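Local coordinates for protein addiction module toxin RelE (Helicobacter pylori, PDB 4LSY) that probably acts as an RNA-cleaving toxin of a type II toxin-antitoxin system, in the YafQ branch of the RelE family, at residues K15-L20 against L82-H87. The protein carries 1 engineered substitution. Sequence-based numbering, arbitrary orientation.
Sequences KDFDKL and LRLGSH
Asp16, on helix 11-22, and Leu84, on strand 78-85, have the most surface buried where the first helix of this RelE/YafQ-type alpha/beta fold packs on the mixed sheet. Over these short segments helix and strand axes run nearly parallel, 17° apart, with a closest approach of 7.3 Å. The carboxylate of Asp16 reaches the strand backbone itself: Leu84 N donates to Asp16 OD2 at 3.0 Å, meeting that oxygen from its anti side and 28° out of the carboxylate plane. The syn lone pair of the same OD2 takes Arg83 NE at 2.7 Å, a nearly straight hydrogen bond within the salt bridge, lying close to the guanidinium plane. A weak bond from Arg83 NH2 to Asp16 OD1 completes a two-point pairing, although the carboxylate and guanidinium planes are turned moderately against each other. Bends at chi2 and chi3 fold the arginine chain back, which brings its guanidinium edge to Asp16. Two donors on OD2 restrict rotation of the carboxylate and would be expected to stabilise its negative charge. Beyond the polar pair, the Leu84 branch meets Phe17 and Leu20 through CD2 and CG. With Leu84 CG anti to the backbone N (chi1 -168°), Leu84 CD2 lies near the ring plane of Phe17, at the edge, 3.7 Å from Phe17 CD1. Leu30 of helix 28-38 and Val68 and Leu70 of strand 68-75 also touch Leu84, placing its side chain on the helix-covered face of the sheet. Past Gly85 the chain leads to His87, a copper ligand and the predicted proton donor, whose ND1 bonds to Glu61. Leu20, one turn beyond Asp16, crosses Leu84 obliquely, with Leu20 CD2 only 3.5 Å from Leu84 CG, tighter than usual van der Waals contact.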
loop_
_atom_site.group_PDB
_atom_site.type_symbol
_atom_site.label_atom_id
_atom_site.label_comp_id
_atom_site.label_asym_id
_atom_site.label_seq_id
_atom_site.Cartn_x
_atom_site.Cartn_y
_atom_site.Cartn_z
ATOM N N LYS A 15 12.094 -2.935 -1.647
ATOM C CA LYS A 15 13.038 -1.968 -2.180
ATOM C C LYS A 15 12.499 -0.542 -2.118
ATOM O O LYS A 15 13.232 0.379 -1.741
ATOM C CB LYS A 15 13.442 -2.320 -3.615
ATOM C CG LYS A 15 14.534 -1.409 -4.171
ATOM C CD LYS A 15 15.048 -1.876 -5.529
ATOM C CE LYS A 15 15.796 -3.204 -5.419
ATOM N NZ LYS A 15 16.602 -3.530 -6.646
ATOM N N ASP A 16 11.235 -0.362 -2.502
ATOM C CA ASP A 16 10.573 0.948 -2.404
ATOM C C ASP A 16 10.628 1.448 -0.980
ATOM O O ASP A 16 10.897 2.620 -0.720
ATOM C CB ASP A 16 9.084 0.860 -2.777
ATOM C CG ASP A 16 8.858 0.540 -4.241
ATOM O OD1 ASP A 16 9.781 0.762 -5.040
ATOM O OD2 ASP A 16 7.751 0.073 -4.594
ATOM N N PHE A 17 10.302 0.549 -0.060
ATOM C CA PHE A 17 10.175 0.893 1.348
ATOM C C PHE A 17 11.525 1.324 1.891
ATOM O O PHE A 17 11.633 2.340 2.577
ATOM C CB PHE A 17 9.637 -0.300 2.140
ATOM C CG PHE A 17 9.461 -0.024 3.617
ATOM C CD1 PHE A 17 8.682 1.030 4.048
ATOM C CD2 PHE A 17 10.073 -0.826 4.563
ATOM C CE1 PHE A 17 8.518 1.291 5.408
ATOM C CE2 PHE A 17 9.921 -0.574 5.917
ATOM C CZ PHE A 17 9.135 0.486 6.340
ATOM N N ASP A 18 12.550 0.541 1.592
ATOM C CA ASP A 18 13.903 0.902 1.996
ATOM C C ASP A 18 14.356 2.239 1.428
ATOM O O ASP A 18 15.090 2.970 2.079
ATOM C CB ASP A 18 14.898 -0.196 1.629
ATOM C CG ASP A 18 14.837 -1.377 2.581
ATOM O OD1 ASP A 18 14.375 -1.189 3.731
ATOM O OD2 ASP A 18 15.250 -2.487 2.172
ATOM N N LYS A 19 13.924 2.568 0.216
ATOM C CA LYS A 19 14.324 3.844 -0.378
ATOM C C LYS A 19 13.649 5.016 0.351
ATOM O O LYS A 19 14.293 6.019 0.696
ATOM C CB LYS A 19 14.012 3.873 -1.877
ATOM C CG LYS A 19 14.268 5.226 -2.545
ATOM C CD LYS A 19 13.864 5.205 -4.018
ATOM C CE LYS A 19 14.218 6.513 -4.714
ATOM N NZ LYS A 19 14.109 6.420 -6.204
ATOM N N LEU A 20 12.347 4.882 0.578
ATOM C CA LEU A 20 11.605 5.867 1.354
ATOM C C LEU A 20 12.204 6.089 2.751
ATOM O O LEU A 20 12.396 7.227 3.181
ATOM C CB LEU A 20 10.152 5.448 1.473
ATOM C CG LEU A 20 9.211 5.999 0.408
ATOM C CD1 LEU A 20 9.945 6.225 -0.889
ATOM C CD2 LEU A 20 8.020 5.063 0.224
ATOM N N LEU A 82 2.529 -4.439 -2.933
ATOM C CA LEU A 82 3.220 -4.451 -4.220
ATOM C C LEU A 82 4.227 -3.332 -4.404
ATOM O O LEU A 82 5.363 -3.573 -4.803
ATOM C CB LEU A 82 2.219 -4.384 -5.372
ATOM C CG LEU A 82 1.608 -5.719 -5.779
ATOM C CD1 LEU A 82 0.276 -5.901 -5.081
ATOM C CD2 LEU A 82 1.460 -5.748 -7.285
ATOM N N ARG A 83 3.783 -2.107 -4.161
ATOM C CA ARG A 83 4.596 -0.924 -4.405
ATOM C C ARG A 83 4.320 0.128 -3.344
ATOM O O ARG A 83 3.208 0.208 -2.804
ATOM C CB ARG A 83 4.270 -0.306 -5.781
ATOM C CG ARG A 83 4.541 -1.182 -7.015
ATOM C CD ARG A 83 6.002 -1.634 -7.166
ATOM N NE ARG A 83 6.986 -0.556 -7.107
ATOM C CZ ARG A 83 7.386 0.163 -8.151
ATOM N NH1 ARG A 83 6.866 -0.057 -9.349
ATOM N NH2 ARG A 83 8.309 1.117 -7.996
ATOM N N LEU A 84 5.333 0.933 -3.054
ATOM C CA LEU A 84 5.192 2.078 -2.169
ATOM C C LEU A 84 5.931 3.271 -2.783
ATOM O O LEU A 84 7.143 3.226 -2.975
ATOM C CB LEU A 84 5.773 1.748 -0.793
ATOM C CG LEU A 84 5.473 2.720 0.353
ATOM C CD1 LEU A 84 3.981 2.786 0.681
ATOM C CD2 LEU A 84 6.287 2.363 1.605
ATOM N N GLY A 85 5.210 4.343 -3.097
ATOM C CA GLY A 85 5.877 5.530 -3.604
ATOM C C GLY A 85 4.916 6.466 -4.299
ATOM O O GLY A 85 3.707 6.204 -4.340
ATOM N N SER A 86 5.444 7.560 -4.835
ATOM C CA SER A 86 4.609 8.521 -5.546
ATOM C C SER A 86 3.945 7.866 -6.754
ATOM O O SER A 86 4.571 7.095 -7.488
ATOM C CB SER A 86 5.442 9.730 -5.999
ATOM O OG SER A 86 5.908 10.482 -4.886
ATOM N N HIS A 87 2.672 8.176 -6.964
ATOM C CA HIS A 87 1.936 7.640 -8.099
ATOM C C HIS A 87 2.695 7.822 -9.425
ATOM O O HIS A 87 2.846 6.877 -10.194
ATOM C CB HIS A 87 0.548 8.287 -8.200
ATOM C CG HIS A 87 -0.394 7.534 -9.084
ATOM N ND1 HIS A 87 -1.268 6.538 -8.804
ATOM C CD2 HIS A 87 -0.486 7.757 -10.438
ATOM C CE1 HIS A 87 -1.876 6.191 -9.988
ATOM N NE2 HIS A 87 -1.386 6.939 -10.958
#